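Long-range contact in leucine-rich-repeat protein (Methanosarcina barkeri, PDB 4WNR), which binds GDP and magnesium through its Roc G-domain, here joined to the COR-A part of a larger Roco protein that is probably a serine/threonine kinase: residues V297-M302 with E340-L345. Numbering follows the deposited sequence.
Sequences VLRFSM and EETVLL
F300 lays one face of its ring under the E341-T342 peptide: the carbonyl O of E341 sits 3.2 Å above the ring plane, displaced toward the rim, and the N of T342 lies over the same face. At the ring's edge come E340 O and V343 CG1, the latter 4.1 Å from F300 CZ, with the two side chains crossing at about a right angle. E341 O also takes a weak, 3.4 Å hydrogen bond from F300 N. Strands 297-299 and 342-344 run antiparallel, 342-344 being the central strand of a small three-stranded sheet in the COR-A domain, away from the nucleotide site. L298 and V343 form the hydrogen-bonded pair. L298 N reaches V343 O at 2.9 Å, nearly straight at 170°, whereas V343 N approaches L298 O from above its carbonyl plane. On the sheet face they share, both side chains point the same way, L298 CB meeting V343 CG2 at 3.7 Å; I326 of helix 322-331 touches both L298 and F300. An alanine in place of F300 would probably leave the E341 carbonyl without the ring face beneath it and open a gap beside V343 CG1. On the other face R299 lies alongside T342. The R299 chain is extended from CG to NE, and NH1 at its end lies obliquely against the T342 methyl CG2. R299 to M302 form a type I beta turn, closed by M302 N to R299 O.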
loop_
_atom_site.group_PDB
_atom_site.type_symbol
_atom_site.label_atom_id
_atom_site.label_comp_id
_atom_site.label_asym_id
_atom_site.label_seq_id
_atom_site.Cartn_x
_atom_site.Cartn_y
_atom_site.Cartn_z
ATOM N N VAL A 297 -8.095 -5.023 27.073
ATOM C CA VAL A 297 -7.647 -3.731 27.602
ATOM C C VAL A 297 -6.119 -3.685 27.548
ATOM O O VAL A 297 -5.440 -4.485 28.195
ATOM C CB VAL A 297 -8.174 -3.447 29.034
ATOM C CG1 VAL A 297 -9.695 -3.520 29.060
ATOM C CG2 VAL A 297 -7.581 -4.395 30.071
ATOM N N LEU A 298 -5.588 -2.760 26.756
ATOM C CA LEU A 298 -4.152 -2.703 26.495
ATOM C C LEU A 298 -3.497 -1.528 27.215
ATOM O O LEU A 298 -3.554 -0.391 26.747
ATOM C CB LEU A 298 -3.890 -2.617 24.988
ATOM C CG LEU A 298 -2.427 -2.638 24.530
ATOM C CD1 LEU A 298 -1.759 -3.958 24.884
ATOM C CD2 LEU A 298 -2.341 -2.379 23.035
ATOM N N ARG A 299 -2.889 -1.817 28.362
ATOM C CA ARG A 299 -2.049 -0.851 29.065
ATOM C C ARG A 299 -0.674 -0.859 28.411
ATOM O O ARG A 299 -0.177 -1.916 28.023
ATOM C CB ARG A 299 -1.934 -1.205 30.551
ATOM C CG ARG A 299 -3.275 -1.347 31.256
ATOM C CD ARG A 299 -3.129 -1.449 32.765
ATOM N NE ARG A 299 -4.431 -1.410 33.437
ATOM C CZ ARG A 299 -5.109 -0.301 33.741
ATOM N NH1 ARG A 299 -4.625 0.905 33.443
ATOM N NH2 ARG A 299 -6.286 -0.396 34.351
ATOM N N PHE A 300 -0.056 0.313 28.298
ATOM C CA PHE A 300 1.206 0.446 27.558
ATOM C C PHE A 300 2.401 -0.210 28.259
ATOM O O PHE A 300 3.462 -0.378 27.655
ATOM C CB PHE A 300 1.506 1.918 27.249
ATOM C CG PHE A 300 0.384 2.641 26.542
ATOM C CD1 PHE A 300 -0.381 2.005 25.567
ATOM C CD2 PHE A 300 0.103 3.967 26.843
ATOM C CE1 PHE A 300 -1.409 2.674 24.921
ATOM C CE2 PHE A 300 -0.921 4.640 26.196
ATOM C CZ PHE A 300 -1.678 3.993 25.235
ATOM N N SER A 301 2.224 -0.582 29.523
ATOM C CA SER A 301 3.208 -1.392 30.242
ATOM C C SER A 301 3.264 -2.828 29.706
ATOM O O SER A 301 4.280 -3.509 29.853
ATOM C CB SER A 301 2.882 -1.413 31.738
ATOM O OG SER A 301 1.553 -1.852 31.963
ATOM N N MET A 302 2.173 -3.276 29.086
ATOM C CA MET A 302 2.068 -4.641 28.558
ATOM C C MET A 302 2.829 -4.838 27.244
ATOM O O MET A 302 3.153 -5.970 26.880
ATOM C CB MET A 302 0.601 -5.013 28.332
ATOM C CG MET A 302 -0.294 -4.872 29.554
ATOM S SD MET A 302 -2.021 -5.239 29.187
ATOM C CE MET A 302 -1.929 -6.990 28.816
ATOM N N GLU A 340 -5.504 8.051 28.962
ATOM C CA GLU A 340 -4.220 8.442 28.368
ATOM C C GLU A 340 -3.144 7.350 28.413
ATOM O O GLU A 340 -2.122 7.469 27.737
ATOM C CB GLU A 340 -3.687 9.712 29.044
ATOM C CG GLU A 340 -4.605 10.922 28.925
ATOM C CD GLU A 340 -4.884 11.328 27.486
ATOM O OE1 GLU A 340 -3.969 11.229 26.640
ATOM O OE2 GLU A 340 -6.023 11.753 27.200
ATOM N N GLU A 341 -3.369 6.303 29.205
ATOM C CA GLU A 341 -2.403 5.204 29.344
ATOM C C GLU A 341 -2.929 3.846 28.847
ATOM O O GLU A 341 -2.192 2.858 28.856
ATOM C CB GLU A 341 -1.963 5.087 30.807
ATOM C CG GLU A 341 -0.588 4.458 31.002
ATOM C CD GLU A 341 -0.134 4.450 32.452
ATOM O OE1 GLU A 341 -0.548 5.346 33.221
ATOM O OE2 GLU A 341 0.647 3.550 32.826
ATOM N N THR A 342 -4.189 3.796 28.415
ATOM C CA THR A 342 -4.808 2.539 27.974
ATOM C C THR A 342 -5.645 2.705 26.706
ATOM O O THR A 342 -6.116 3.800 26.397
ATOM C CB THR A 342 -5.718 1.937 29.065
ATOM O OG1 THR A 342 -6.885 2.751 29.230
ATOM C CG2 THR A 342 -4.988 1.834 30.392
ATOM N N VAL A 343 -5.828 1.599 25.987
ATOM C CA VAL A 343 -6.656 1.567 24.778
ATOM C C VAL A 343 -7.450 0.259 24.708
ATOM O O VAL A 343 -7.077 -0.737 25.329
ATOM C CB VAL A 343 -5.813 1.732 23.493
ATOM C CG1 VAL A 343 -5.196 3.122 23.426
ATOM C CG2 VAL A 343 -4.730 0.664 23.402
ATOM N N LEU A 344 -8.539 0.280 23.941
ATOM C CA LEU A 344 -9.471 -0.849 23.858
ATOM C C LEU A 344 -9.397 -1.577 22.516
ATOM O O LEU A 344 -9.227 -0.952 21.466
ATOM C CB LEU A 344 -10.906 -0.359 24.079
ATOM C CG LEU A 344 -12.020 -1.415 24.123
ATOM C CD1 LEU A 344 -11.870 -2.316 25.340
ATOM C CD2 LEU A 344 -13.389 -0.751 24.119
ATOM N N LEU A 345 -9.532 -2.901 22.573
ATOM C CA LEU A 345 -9.676 -3.751 21.388
ATOM C C LEU A 345 -11.068 -4.394 21.429
ATOM O O LEU A 345 -11.249 -5.430 22.073
ATOM C CB LEU A 345 -8.590 -4.836 21.356
ATOM C CG LEU A 345 -7.209 -4.474 20.790
ATOM C CD1 LEU A 345 -7.275 -4.250 19.287
ATOM C CD2 LEU A 345 -6.604 -3.264 21.489
#